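Cellulase (Bacillus sp. BG-CS10, PDB 5E09) probably hydrolyses the internal beta-1,4-glucosidic bonds of cellulose, joining a family 5 glycoside hydrolase barrel to two C-terminal modules, the last of carbohydrate-binding family 46. Local coordinates at residues G270-L275 / K291-L296; V223-F228 / Q247-T252; H349-E354 / N431-T436; D456-M461 / F514-G519. One frame throughout, in Å; residues are numbered along the deposited sequence.

Contact 1. Residues G270-L275 / K291-L296; sequences GEFGLL and KFFEFL
Leu274 lays its methyl CD2 over one face of the Phe292 ring, 3.6 Å from the ring centroid and 16° off the ring normal, a CH-pi contact. Phe292 has CG anti to its backbone N (chi1 172°), which starts its ring off toward Leu274. The two side chains run antiparallel to one another, and the branched end of a leucine suits this, since CD2 can sit over one ring while CD1 turns to the next, that of Phe293, 3.9 Å from CE2. Phe293 works differently: it meets the strand side with its rim. Its CE1 lies 3.7 Å from CE2 of Phe272, each atom near the plane of the other ring, so the two rings meet edge to edge without stacking. Further round the rim, Phe293 CZ lies 3.9 Å from Gly273 CA, so the ring touches the backbone itself. Leu296 adds CD2, 3.8 Å from Phe272 CD2. Phe328 meets Phe293 edge-to-face, while Ile249 of helix 243-261 touches Phe292. No hydrogen bond crosses the contact, and every touching residue is buried. This is apolar packing of helix 286-302 on the C-terminal end of its preceding strand, 267-272, as in the beta-alpha units of a TIM barrel.

Contact 2. Residues V223-F228 / Q247-T252; sequences VHYYGF and QDIIDT
Tyr225 and Asp248 both carry CG anti to the backbone N (chi1 -171° in the tyrosine), and from strand and helix the phenol and carboxylate converge. Tyr225 OH donates to Asp248 OD2 at 2.5 Å, a short bond that uses the anti lone pair of the acceptor, the one turned away from OD1. OD2 lies at the edge of the tyrosine ring, in its plane, and the planes of ring and carboxylate are only 22° apart, an almost coplanar meeting. The rest of the phenol is in van der Waals contact: Ile249 CG1 stands 3.9 Å from Tyr225 CE2, the two side chains crossing at about a right angle, and on the other flank Thr252 OG1 is 3.8 Å from CE1. That hydroxyl is spent within the helix, where Thr252 OG1 donates to Asp248 O at 2.6 Å. The same carbonyl accepts Thr252 N from the opposite face of its plane. Phe228, at the N-cap position before helix 229-232, packs its CB 3.9 Å from CB of Asp248. Phe253 meets the Tyr225 ring edge-to-face, and Ile249 reaches on to helix 286-302. Strand 219-225 and helix 243-261, their segments antiparallel at 171°, belong to the beta/alpha barrel. A phenylalanine at Tyr225 would keep the ring but would probably leave Asp248 OD2 without its phenol donor, and the carboxylate freer to turn. Tyrosine suits this place because it is apolar along its length and polar at its end; the short bond from a neutral phenol is likely to favour the ionised carboxylate of Asp248, which is only partly exposed.

Contact 3. Residues H349-E354 / N431-T436; sequences HVRDGE and NVDEPT
Asp352 OD1 is gripped by two N-H groups: the amide of Asn431, whose ND2 lies 3.1 Å away, and the backbone N of Gly407. The Asn431 amide donates within its own plane but meets OD1 from above the carboxylate, 47° out of it, and the two flat groups stand 73° apart. Asparagine suits the place because ND2 can also donate to Glu408 O. The backbones run in parallel register, Val350 beside Asn431 and Arg351 beside Val432. Val432 N donates to Val350 O at 2.9 Å, and Asp352 N returns to Val432 O at 2.8 Å in an almost straight bond. Val432 also sets its CG1 at the edge of the His349 ring, 3.8 Å from CD2. Arg351 curls at its second and third torsions (chi2 -71°) and lays one guanidinium face over Glu434 N, while its NH1 makes a salt bridge to Glu520. Strand 347-351, at the edge of its mixed sheet, pairs with 425-432 where the X2 module passes into the C-terminal one. Asp352 OD2 and Asp433 OD2 come within 4.4 Å; their repulsion is probably eased by the Asn431 and Gly407 N-H groups on Asp352 OD1 and by Arg351, whose NH2 is near Asp433 OD1 without bonding to it.

Contact 4. Residues D456-M461 / F514-G519; sequences DSVATM and FHFWSG
Ala459 presses its CB onto one face of the Trp517 indole, 3.5 Å from the centroid of the five-membered ring; a methyl is small enough to fit between the ring and the backbone. Phe514 receives Met461, a selenomethionine, in a Met-aromatic contact: CG, anti to the backbone N (chi1 178°), lies over the ring face, and SE stands obliquely, 3.6 Å from CE1. Val458 CG2 meets Phe516 CE2 at 3.6 Å. In the backbone, His515 O accepts both Ala459 N and Thr460 N, the latter at 3.0 Å, which marks a classic beta bulge between antiparallel strands 458-465 and 509-516 in the sheet of the C-terminal carbohydrate-binding module. The bulge shifts the register by one residue, and His515 N to Thr460 O resumes the pairing. Beyond it, Trp517 N donates to Ser457 O at 3.0 Å. Asp456 then ties down the turn from Phe516 to Gly519: Ser518 OG donates to its OD2 at 2.6 Å from the syn side, while OD1 accepts Ser457 N. An alanine at Asp456 would probably leave the Ser518 hydroxyl without this acceptor and the turn less firmly fixed. Further out, Tyr490 OH bonds to Val458 N, and Arg240 and Gln285 of the catalytic module touch Trp517.

The contacts follow one another along the chain in the order 2, 1, 3, 4. Contacts 1 and 2, centres about 9 Å apart, belong to the catalytic barrel: strands 219-225 and 267-272 are neighbours in its sheet, helix 243-261 links them, and the two contacts touch through a probable hydrogen bond between Gly270 N and Val223 O. Contacts 3 and 4, centres about 13 Å apart, also touch, His349 against Trp517 and Pro435 against Phe516, so the junction between the two C-terminal modules packs against the end of strand 509-516 and the turn that follows it. Between the pairs, contacts 1 and 4 lie about 23 Å apart by centres, consistent with a trimodular enzyme whose last module folds back toward the barrel.

Contact 1. Residues G270-L275 / K291-L296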
loop_
_atom_site.group_PDB
_atom_site.type_symbol
_atom_site.label_atom_id
_atom_site.label_comp_id
_atom_site.label_asym_id
_atom_site.label_seq_id
_atom_site.Cartn_x
_atom_site.Cartn_y
_atom_site.Cartn_z
ATOM N N GLY A 270 -5.990 0.818 10.182
ATOM C CA GLY A 270 -6.523 -0.477 9.790
ATOM C C GLY A 270 -6.066 -0.991 8.440
ATOM O O GLY A 270 -6.090 -2.198 8.185
ATOM N N GLU A 271 -5.671 -0.073 7.564
ATOM C CA GLU A 271 -5.064 -0.422 6.289
ATOM C C GLU A 271 -3.983 0.579 5.947
ATOM O O GLU A 271 -4.173 1.789 6.109
ATOM C CB GLU A 271 -6.095 -0.447 5.153
ATOM C CG GLU A 271 -7.211 -1.451 5.310
ATOM C CD GLU A 271 -8.137 -1.464 4.115
ATOM O OE1 GLU A 271 -7.764 -0.871 3.080
ATOM O OE2 GLU A 271 -9.236 -2.058 4.212
ATOM N N PHE A 272 -2.845 0.083 5.478
ATOM C CA PHE A 272 -1.884 0.961 4.830
ATOM C C PHE A 272 -1.166 0.206 3.722
ATOM O O PHE A 272 -1.216 -1.021 3.654
ATOM C CB PHE A 272 -0.896 1.558 5.844
ATOM C CG PHE A 272 0.133 0.592 6.353
ATOM C CD1 PHE A 272 -0.153 -0.256 7.413
ATOM C CD2 PHE A 272 1.401 0.554 5.795
ATOM C CE1 PHE A 272 0.797 -1.135 7.891
ATOM C CE2 PHE A 272 2.358 -0.327 6.271
ATOM C CZ PHE A 272 2.056 -1.173 7.319
ATOM N N GLY A 273 -0.530 0.967 2.840
ATOM C CA GLY A 273 0.156 0.437 1.681
ATOM C C GLY A 273 0.401 1.610 0.754
ATOM O O GLY A 273 0.415 2.759 1.190
ATOM N N LEU A 274 0.603 1.329 -0.523
ATOM C CA LEU A 274 0.642 2.387 -1.520
ATOM C C LEU A 274 -0.433 2.090 -2.557
ATOM O O LEU A 274 -0.573 0.953 -2.998
ATOM C CB LEU A 274 2.028 2.490 -2.165
ATOM C CG LEU A 274 3.132 3.079 -1.283
ATOM C CD1 LEU A 274 4.494 2.853 -1.915
ATOM C CD2 LEU A 274 2.892 4.570 -1.052
ATOM N N LEU A 275 -1.201 3.113 -2.919
ATOM C CA LEU A 275 -2.335 2.960 -3.825
ATOM C C LEU A 275 -1.944 2.261 -5.124
ATOM O O LEU A 275 -2.650 1.362 -5.596
ATOM C CB LEU A 275 -2.942 4.326 -4.134
ATOM C CG LEU A 275 -4.451 4.358 -4.353
ATOM C CD1 LEU A 275 -5.150 3.948 -3.073
ATOM C CD2 LEU A 275 -4.897 5.739 -4.803
ATOM N N LYS A 291 12.089 3.337 1.326
ATOM C CA LYS A 291 12.220 4.572 2.095
ATOM C C LYS A 291 10.861 5.079 2.605
ATOM O O LYS A 291 10.743 5.548 3.754
ATOM C CB LYS A 291 12.926 5.643 1.259
ATOM C CG LYS A 291 14.433 5.397 1.116
ATOM C CD LYS A 291 15.150 6.556 0.421
ATOM C CE LYS A 291 14.871 6.566 -1.068
ATOM N NZ LYS A 291 15.706 7.575 -1.785
ATOM N N PHE A 292 9.833 4.960 1.763
ATOM C CA PHE A 292 8.490 5.356 2.166
ATOM C C PHE A 292 8.046 4.573 3.394
ATOM O O PHE A 292 7.660 5.160 4.410
ATOM C CB PHE A 292 7.478 5.154 1.032
ATOM C CG PHE A 292 6.048 5.362 1.461
ATOM C CD1 PHE A 292 5.491 6.633 1.471
ATOM C CD2 PHE A 292 5.266 4.293 1.869
ATOM C CE1 PHE A 292 4.175 6.834 1.877
ATOM C CE2 PHE A 292 3.957 4.486 2.280
ATOM C CZ PHE A 292 3.412 5.761 2.285
ATOM N N PHE A 293 8.094 3.246 3.307
ATOM C CA PHE A 293 7.601 2.438 4.423
ATOM C C PHE A 293 8.436 2.609 5.698
ATOM O O PHE A 293 7.886 2.608 6.806
ATOM C CB PHE A 293 7.519 0.967 4.013
ATOM C CG PHE A 293 6.316 0.657 3.164
ATOM C CD1 PHE A 293 5.084 0.408 3.752
ATOM C CD2 PHE A 293 6.406 0.647 1.780
ATOM C CE1 PHE A 293 3.958 0.137 2.979
ATOM C CE2 PHE A 293 5.284 0.374 0.993
ATOM C CZ PHE A 293 4.058 0.120 1.599
ATOM N N GLU A 294 9.748 2.785 5.547
ATOM C CA GLU A 294 10.617 3.024 6.704
ATOM C C GLU A 294 10.216 4.314 7.433
ATOM O O GLU A 294 10.026 4.336 8.663
ATOM C CB GLU A 294 12.086 3.092 6.262
ATOM C CG GLU A 294 13.112 3.033 7.398
ATOM C CD GLU A 294 13.396 4.388 8.015
ATOM O OE1 GLU A 294 13.268 5.413 7.303
ATOM O OE2 GLU A 294 13.745 4.427 9.216
ATOM N N PHE A 295 10.084 5.388 6.660
ATOM C CA PHE A 295 9.659 6.674 7.202
ATOM C C PHE A 295 8.291 6.579 7.901
ATOM O O PHE A 295 8.131 6.954 9.079
ATOM C CB PHE A 295 9.622 7.699 6.071
ATOM C CG PHE A 295 9.462 9.112 6.529
ATOM C CD1 PHE A 295 10.564 9.865 6.898
ATOM C CD2 PHE A 295 8.211 9.701 6.566
ATOM C CE1 PHE A 295 10.417 11.181 7.312
ATOM C CE2 PHE A 295 8.056 11.012 6.974
ATOM C CZ PHE A 295 9.159 11.755 7.347
ATOM N N LEU A 296 7.315 6.053 7.166
ATOM C CA LEU A 296 5.954 5.897 7.674
ATOM C C LEU A 296 5.903 5.149 9.005
ATOM O O LEU A 296 5.303 5.629 9.977
ATOM C CB LEU A 296 5.083 5.164 6.650
ATOM C CG LEU A 296 3.654 4.844 7.106
ATOM C CD1 LEU A 296 2.903 6.121 7.468
ATOM C CD2 LEU A 296 2.894 4.052 6.048
#

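Contact 2. Residues V223-F228 / Q247-T252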
loop_
_atom_site.group_PDB
_atom_site.type_symbol
_atom_site.label_atom_id
_atom_site.label_comp_id
_atom_site.label_asym_id
_atom_site.label_seq_id
_atom_site.Cartn_x
_atom_site.Cartn_y
_atom_site.Cartn_z
ATOM N N VAL A 223 -8.340 4.573 11.096
ATOM C CA VAL A 223 -8.213 5.297 9.836
ATOM C C VAL A 223 -7.368 4.480 8.869
ATOM O O VAL A 223 -6.744 3.488 9.260
ATOM C CB VAL A 223 -7.595 6.701 10.025
ATOM C CG1 VAL A 223 -8.584 7.628 10.717
ATOM C CG2 VAL A 223 -6.291 6.630 10.806
ATOM N N HIS A 224 -7.373 4.893 7.606
ATOM C CA HIS A 224 -6.607 4.231 6.559
ATOM C C HIS A 224 -5.652 5.230 5.927
ATOM O O HIS A 224 -5.914 6.429 5.936
ATOM C CB HIS A 224 -7.526 3.637 5.490
ATOM C CG HIS A 224 -8.339 2.476 5.968
ATOM N ND1 HIS A 224 -9.284 1.851 5.176
ATOM C CD2 HIS A 224 -8.354 1.822 7.152
ATOM C CE1 HIS A 224 -9.842 0.870 5.854
ATOM N NE2 HIS A 224 -9.299 0.828 7.058
ATOM N N TYR A 225 -4.550 4.739 5.369
ATOM C CA TYR A 225 -3.571 5.623 4.746
ATOM C C TYR A 225 -2.798 4.921 3.634
ATOM O O TYR A 225 -2.258 3.841 3.831
ATOM C CB TYR A 225 -2.597 6.161 5.793
ATOM C CG TYR A 225 -1.701 7.243 5.251
ATOM C CD1 TYR A 225 -2.186 8.532 5.064
ATOM C CD2 TYR A 225 -0.380 6.980 4.913
ATOM C CE1 TYR A 225 -1.382 9.528 4.564
ATOM C CE2 TYR A 225 0.436 7.973 4.410
ATOM C CZ TYR A 225 -0.071 9.247 4.241
ATOM O OH TYR A 225 0.731 10.245 3.745
ATOM N N TYR A 226 -2.735 5.549 2.467
ATOM C CA TYR A 226 -2.123 4.916 1.305
ATOM C C TYR A 226 -1.113 5.823 0.628
ATOM O O TYR A 226 -0.733 5.597 -0.517
ATOM C CB TYR A 226 -3.199 4.488 0.309
ATOM C CG TYR A 226 -3.881 3.209 0.721
ATOM C CD1 TYR A 226 -3.340 1.975 0.376
ATOM C CD2 TYR A 226 -5.051 3.232 1.473
ATOM C CE1 TYR A 226 -3.949 0.793 0.761
ATOM C CE2 TYR A 226 -5.667 2.054 1.865
ATOM C CZ TYR A 226 -5.112 0.837 1.504
ATOM O OH TYR A 226 -5.720 -0.340 1.881
ATOM N N GLY A 227 -0.690 6.854 1.349
ATOM C CA GLY A 227 0.377 7.720 0.897
ATOM C C GLY A 227 -0.108 8.905 0.094
ATOM O O GLY A 227 -1.153 8.846 -0.560
ATOM N N PHE A 228 0.664 9.985 0.167
ATOM C CA PHE A 228 0.470 11.156 -0.667
ATOM C C PHE A 228 0.213 10.724 -2.110
ATOM O O PHE A 228 1.073 10.119 -2.753
ATOM C CB PHE A 228 1.691 12.068 -0.566
ATOM C CG PHE A 228 1.558 13.348 -1.326
ATOM C CD1 PHE A 228 0.503 14.211 -1.076
ATOM C CD2 PHE A 228 2.500 13.703 -2.282
ATOM C CE1 PHE A 228 0.378 15.403 -1.773
ATOM C CE2 PHE A 228 2.383 14.894 -2.986
ATOM C CZ PHE A 228 1.320 15.745 -2.731
ATOM N N GLN A 247 6.041 15.059 4.369
ATOM C CA GLN A 247 5.284 16.066 5.095
ATOM C C GLN A 247 3.830 15.656 5.225
ATOM O O GLN A 247 3.197 15.929 6.246
ATOM C CB GLN A 247 5.386 17.426 4.409
ATOM C CG GLN A 247 4.958 18.583 5.297
ATOM C CD GLN A 247 5.766 18.651 6.583
ATOM O OE1 GLN A 247 6.995 18.590 6.558
ATOM N NE2 GLN A 247 5.078 18.771 7.715
ATOM N N ASP A 248 3.306 14.999 4.190
ATOM C CA ASP A 248 1.937 14.494 4.234
ATOM C C ASP A 248 1.790 13.452 5.336
ATOM O O ASP A 248 0.795 13.447 6.080
ATOM C CB ASP A 248 1.529 13.900 2.892
ATOM C CG ASP A 248 0.050 13.592 2.831
ATOM O OD1 ASP A 248 -0.744 14.550 2.708
ATOM O OD2 ASP A 248 -0.317 12.397 2.918
ATOM N N ILE A 249 2.780 12.571 5.450
ATOM C CA ILE A 249 2.780 11.624 6.571
ATOM C C ILE A 249 2.784 12.338 7.939
ATOM O O ILE A 249 1.941 12.065 8.828
ATOM C CB ILE A 249 3.986 10.677 6.486
ATOM C CG1 ILE A 249 3.844 9.769 5.258
ATOM C CG2 ILE A 249 4.124 9.868 7.768
ATOM C CD1 ILE A 249 5.084 8.979 4.924
ATOM N N ILE A 250 3.726 13.264 8.092
ATOM C CA ILE A 250 3.895 13.984 9.352
ATOM C C ILE A 250 2.628 14.732 9.765
ATOM O O ILE A 250 2.164 14.583 10.893
ATOM C CB ILE A 250 5.078 14.968 9.271
ATOM C CG1 ILE A 250 6.399 14.199 9.300
ATOM C CG2 ILE A 250 5.033 15.969 10.417
ATOM C CD1 ILE A 250 7.611 15.083 9.244
ATOM N N ASP A 251 2.069 15.522 8.852
ATOM C CA ASP A 251 0.848 16.275 9.129
ATOM C C ASP A 251 -0.316 15.345 9.466
ATOM O O ASP A 251 -0.995 15.515 10.504
ATOM C CB ASP A 251 0.474 17.163 7.934
ATOM C CG ASP A 251 1.522 18.232 7.640
ATOM O OD1 ASP A 251 2.380 18.494 8.511
ATOM O OD2 ASP A 251 1.482 18.821 6.538
ATOM N N THR A 252 -0.536 14.359 8.593
ATOM C CA THR A 252 -1.644 13.428 8.775
ATOM C C THR A 252 -1.641 12.830 10.173
ATOM O O THR A 252 -2.627 12.933 10.927
ATOM C CB THR A 252 -1.607 12.280 7.749
ATOM O OG1 THR A 252 -1.712 12.813 6.422
ATOM C CG2 THR A 252 -2.752 11.309 7.998
#

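Contact 3. Residues H349-E354 / N431-T436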
loop_
_atom_site.group_PDB
_atom_site.type_symbol
_atom_site.label_atom_id
_atom_site.label_comp_id
_atom_site.label_asym_id
_atom_site.label_seq_id
_atom_site.Cartn_x
_atom_site.Cartn_y
_atom_site.Cartn_z
ATOM N N HIS A 349 24.704 3.151 -10.949
ATOM C CA HIS A 349 24.853 3.040 -12.394
ATOM C C HIS A 349 26.287 3.251 -12.858
ATOM O O HIS A 349 26.955 4.203 -12.460
ATOM C CB HIS A 349 23.943 4.039 -13.107
ATOM C CG HIS A 349 22.488 3.853 -12.798
ATOM N ND1 HIS A 349 21.866 4.502 -11.760
ATOM C CD2 HIS A 349 21.549 3.077 -13.387
ATOM C CE1 HIS A 349 20.591 4.143 -11.725
ATOM N NE2 HIS A 349 20.375 3.279 -12.695
ATOM N N VAL A 350 26.740 2.351 -13.717
ATOM C CA VAL A 350 28.025 2.488 -14.373
ATOM C C VAL A 350 27.827 2.353 -15.878
ATOM O O VAL A 350 27.277 1.361 -16.355
ATOM C CB VAL A 350 29.027 1.438 -13.866
ATOM C CG1 VAL A 350 30.268 1.408 -14.741
ATOM C CG2 VAL A 350 29.389 1.708 -12.406
ATOM N N ARG A 351 28.257 3.363 -16.624
ATOM C CA ARG A 351 28.128 3.334 -18.074
ATOM C C ARG A 351 29.103 2.335 -18.687
ATOM O O ARG A 351 30.306 2.434 -18.482
ATOM C CB ARG A 351 28.352 4.727 -18.656
ATOM C CG ARG A 351 27.122 5.609 -18.595
ATOM C CD ARG A 351 26.074 5.139 -19.592
ATOM N NE ARG A 351 26.426 5.521 -20.954
ATOM C CZ ARG A 351 25.735 6.390 -21.683
ATOM N NH1 ARG A 351 24.639 6.950 -21.187
ATOM N NH2 ARG A 351 26.133 6.687 -22.912
ATOM N N ASP A 352 28.578 1.367 -19.430
ATOM C CA ASP A 352 29.423 0.377 -20.089
ATOM C C ASP A 352 30.209 1.056 -21.202
ATOM O O ASP A 352 29.658 1.859 -21.958
ATOM C CB ASP A 352 28.577 -0.776 -20.641
ATOM C CG ASP A 352 29.420 -1.892 -21.234
ATOM O OD1 ASP A 352 30.146 -2.569 -20.471
ATOM O OD2 ASP A 352 29.348 -2.100 -22.465
ATOM N N GLY A 353 31.496 0.749 -21.302
ATOM C CA GLY A 353 32.333 1.388 -22.303
ATOM C C GLY A 353 32.614 2.838 -21.955
ATOM O O GLY A 353 32.700 3.710 -22.819
ATOM N N GLU A 354 32.734 3.093 -20.661
ATOM C CA GLU A 354 33.135 4.388 -20.148
ATOM C C GLU A 354 34.044 4.094 -18.969
ATOM O O GLU A 354 33.674 3.308 -18.100
ATOM C CB GLU A 354 31.917 5.226 -19.744
ATOM C CG GLU A 354 32.245 6.547 -19.059
ATOM C CD GLU A 354 31.012 7.421 -18.834
ATOM O OE1 GLU A 354 30.312 7.737 -19.822
ATOM O OE2 GLU A 354 30.741 7.793 -17.670
ATOM N N ASN A 431 25.094 -2.140 -14.745
ATOM C CA ASN A 431 25.855 -1.789 -15.940
ATOM C C ASN A 431 24.886 -1.335 -17.024
ATOM O O ASN A 431 24.127 -2.139 -17.552
ATOM C CB ASN A 431 26.692 -2.977 -16.436
ATOM C CG ASN A 431 27.828 -2.555 -17.369
ATOM O OD1 ASN A 431 28.179 -1.374 -17.451
ATOM N ND2 ASN A 431 28.410 -3.525 -18.072
ATOM N N VAL A 432 24.894 -0.052 -17.355
ATOM C CA VAL A 432 23.932 0.437 -18.329
ATOM C C VAL A 432 24.574 0.964 -19.599
ATOM O O VAL A 432 25.757 1.309 -19.638
ATOM C CB VAL A 432 23.046 1.557 -17.739
ATOM C CG1 VAL A 432 22.294 1.049 -16.521
ATOM C CG2 VAL A 432 23.885 2.772 -17.389
ATOM N N ASP A 433 23.764 0.990 -20.645
ATOM C CA ASP A 433 24.039 1.768 -21.829
ATOM C C ASP A 433 22.846 2.692 -22.036
ATOM O O ASP A 433 21.799 2.524 -21.393
ATOM C CB ASP A 433 24.255 0.868 -23.040
ATOM C CG ASP A 433 25.409 1.323 -23.903
ATOM O OD1 ASP A 433 25.494 2.541 -24.190
ATOM O OD2 ASP A 433 26.231 0.460 -24.284
ATOM N N GLU A 434 22.990 3.665 -22.923
ATOM C CA GLU A 434 21.878 4.548 -23.234
ATOM C C GLU A 434 20.731 3.760 -23.863
ATOM O O GLU A 434 20.917 3.124 -24.906
ATOM C CB GLU A 434 22.328 5.658 -24.171
ATOM C CG GLU A 434 21.212 6.569 -24.635
ATOM C CD GLU A 434 21.565 7.305 -25.917
ATOM O OE1 GLU A 434 21.965 6.644 -26.903
ATOM O OE2 GLU A 434 21.454 8.550 -25.935
ATOM N N PRO A 435 19.541 3.804 -23.232
ATOM C CA PRO A 435 18.378 3.060 -23.739
ATOM C C PRO A 435 17.941 3.537 -25.131
ATOM O O PRO A 435 18.108 4.706 -25.474
ATOM C CB PRO A 435 17.290 3.329 -22.685
ATOM C CG PRO A 435 17.710 4.567 -21.988
ATOM C CD PRO A 435 19.220 4.581 -22.021
ATOM N N THR A 436 17.376 2.625 -25.913
ATOM C CA THR A 436 17.062 2.870 -27.316
ATOM C C THR A 436 15.657 2.384 -27.675
ATOM O O THR A 436 15.242 1.298 -27.264
ATOM C CB THR A 436 18.103 2.173 -28.238
ATOM O OG1 THR A 436 19.402 2.707 -27.971
ATOM C CG2 THR A 436 17.778 2.373 -29.711
#

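Contact 4. Residues D456-M461 / F514-G519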
loop_
_atom_site.group_PDB
_atom_site.type_symbol
_atom_site.label_atom_id
_atom_site.label_comp_id
_atom_site.label_asym_id
_atom_site.label_seq_id
_atom_site.Cartn_x
_atom_site.Cartn_y
_atom_site.Cartn_z
ATOM N N ASP A 456 18.787 -0.338 -18.091
ATOM C CA ASP A 456 18.169 0.820 -17.453
ATOM C C ASP A 456 16.697 0.530 -17.138
ATOM O O ASP A 456 16.152 -0.472 -17.593
ATOM C CB ASP A 456 18.304 2.048 -18.353
ATOM C CG ASP A 456 18.434 3.332 -17.568
ATOM O OD1 ASP A 456 18.042 3.351 -16.381
ATOM O OD2 ASP A 456 18.921 4.326 -18.149
ATOM N N SER A 457 16.056 1.392 -16.353
ATOM C CA SER A 457 14.654 1.178 -16.004
ATOM C C SER A 457 13.842 2.470 -16.082
ATOM O O SER A 457 14.314 3.540 -15.686
ATOM C CB SER A 457 14.530 0.554 -14.604
ATOM O OG SER A 457 15.143 1.351 -13.605
ATOM N N VAL A 458 12.623 2.358 -16.611
ATOM C CA VAL A 458 11.752 3.510 -16.799
ATOM C C VAL A 458 11.164 3.991 -15.479
ATOM O O VAL A 458 10.503 3.238 -14.763
ATOM C CB VAL A 458 10.598 3.197 -17.771
ATOM C CG1 VAL A 458 9.726 4.419 -17.966
ATOM C CG2 VAL A 458 11.145 2.717 -19.104
ATOM N N ALA A 459 11.418 5.255 -15.165
ATOM C CA ALA A 459 10.850 5.885 -13.983
ATOM C C ALA A 459 9.475 6.443 -14.319
ATOM O O ALA A 459 8.501 6.190 -13.607
ATOM C CB ALA A 459 11.763 6.992 -13.465
ATOM N N THR A 460 9.395 7.193 -15.416
ATOM C CA THR A 460 8.119 7.794 -15.792
ATOM C C THR A 460 8.101 8.262 -17.246
ATOM O O THR A 460 9.062 8.056 -17.974
ATOM C CB THR A 460 7.766 8.980 -14.870
ATOM O OG1 THR A 460 6.476 9.492 -15.224
ATOM C CG2 THR A 460 8.810 10.086 -14.977
HETATM N N MSE A 461 6.994 8.871 -17.664
HETATM C CA MSE A 461 6.803 9.256 -19.065
HETATM C C MSE A 461 6.017 10.560 -19.181
HETATM O O MSE A 461 4.945 10.703 -18.588
HETATM C CB MSE A 461 6.074 8.145 -19.845
HETATM C CG MSE A 461 5.797 8.501 -21.308
HETATM SE SE MSE A 461 4.564 7.321 -22.286
HETATM C CE MSE A 461 2.864 7.956 -21.590
ATOM N N PHE A 514 10.540 9.673 -22.190
ATOM C CA PHE A 514 10.737 8.671 -21.146
ATOM C C PHE A 514 11.893 9.045 -20.210
ATOM O O PHE A 514 13.023 9.281 -20.656
ATOM C CB PHE A 514 10.972 7.294 -21.763
ATOM C CG PHE A 514 9.775 6.750 -22.491
ATOM C CD1 PHE A 514 8.804 6.034 -21.809
ATOM C CD2 PHE A 514 9.613 6.967 -23.852
ATOM C CE1 PHE A 514 7.698 5.532 -22.472
ATOM C CE2 PHE A 514 8.506 6.471 -24.526
ATOM C CZ PHE A 514 7.546 5.750 -23.831
ATOM N N HIS A 515 11.576 9.120 -18.918
ATOM C CA HIS A 515 12.558 9.355 -17.865
ATOM C C HIS A 515 12.986 8.034 -17.230
ATOM O O HIS A 515 12.148 7.290 -16.678
ATOM C CB HIS A 515 11.999 10.282 -16.777
ATOM C CG HIS A 515 11.610 11.646 -17.268
ATOM N ND1 HIS A 515 12.186 12.803 -16.786
ATOM C CD2 HIS A 515 10.686 12.039 -18.178
ATOM C CE1 HIS A 515 11.641 13.847 -17.383
ATOM N NE2 HIS A 515 10.729 13.411 -18.234
ATOM N N PHE A 516 14.291 7.770 -17.304
ATOM C CA PHE A 516 14.916 6.576 -16.737
ATOM C C PHE A 516 15.618 6.894 -15.420
ATOM O O PHE A 516 15.983 8.040 -15.166
ATOM C CB PHE A 516 15.919 5.975 -17.722
ATOM C CG PHE A 516 15.291 5.399 -18.948
ATOM C CD1 PHE A 516 14.908 6.218 -19.998
ATOM C CD2 PHE A 516 15.081 4.033 -19.054
ATOM C CE1 PHE A 516 14.320 5.685 -21.130
ATOM C CE2 PHE A 516 14.497 3.495 -20.188
ATOM C CZ PHE A 516 14.113 4.322 -21.222
ATOM N N TRP A 517 15.824 5.873 -14.593
ATOM C CA TRP A 517 16.432 6.067 -13.276
ATOM C C TRP A 517 17.936 6.342 -13.320
ATOM O O TRP A 517 18.515 6.797 -12.337
ATOM C CB TRP A 517 16.146 4.853 -12.391
ATOM C CG TRP A 517 14.780 4.942 -11.804
ATOM C CD1 TRP A 517 13.685 4.186 -12.133
ATOM C CD2 TRP A 517 14.343 5.869 -10.820
ATOM N NE1 TRP A 517 12.597 4.583 -11.393
ATOM C CE2 TRP A 517 12.979 5.632 -10.565
ATOM C CE3 TRP A 517 14.977 6.898 -10.098
ATOM C CZ2 TRP A 517 12.231 6.349 -9.644
ATOM C CZ3 TRP A 517 14.241 7.623 -9.180
ATOM C CH2 TRP A 517 12.882 7.346 -8.961
ATOM N N SER A 518 18.567 6.073 -14.456
ATOM C CA SER A 518 19.957 6.458 -14.664
ATOM C C SER A 518 20.097 7.972 -14.774
ATOM O O SER A 518 21.166 8.530 -14.521
ATOM C CB SER A 518 20.499 5.814 -15.925
ATOM O OG SER A 518 19.928 6.443 -17.059
ATOM N N GLY A 519 19.009 8.631 -15.158
ATOM C CA GLY A 519 19.037 10.047 -15.469
ATOM C C GLY A 519 18.823 10.277 -16.954
ATOM O O GLY A 519 18.562 11.396 -17.381
#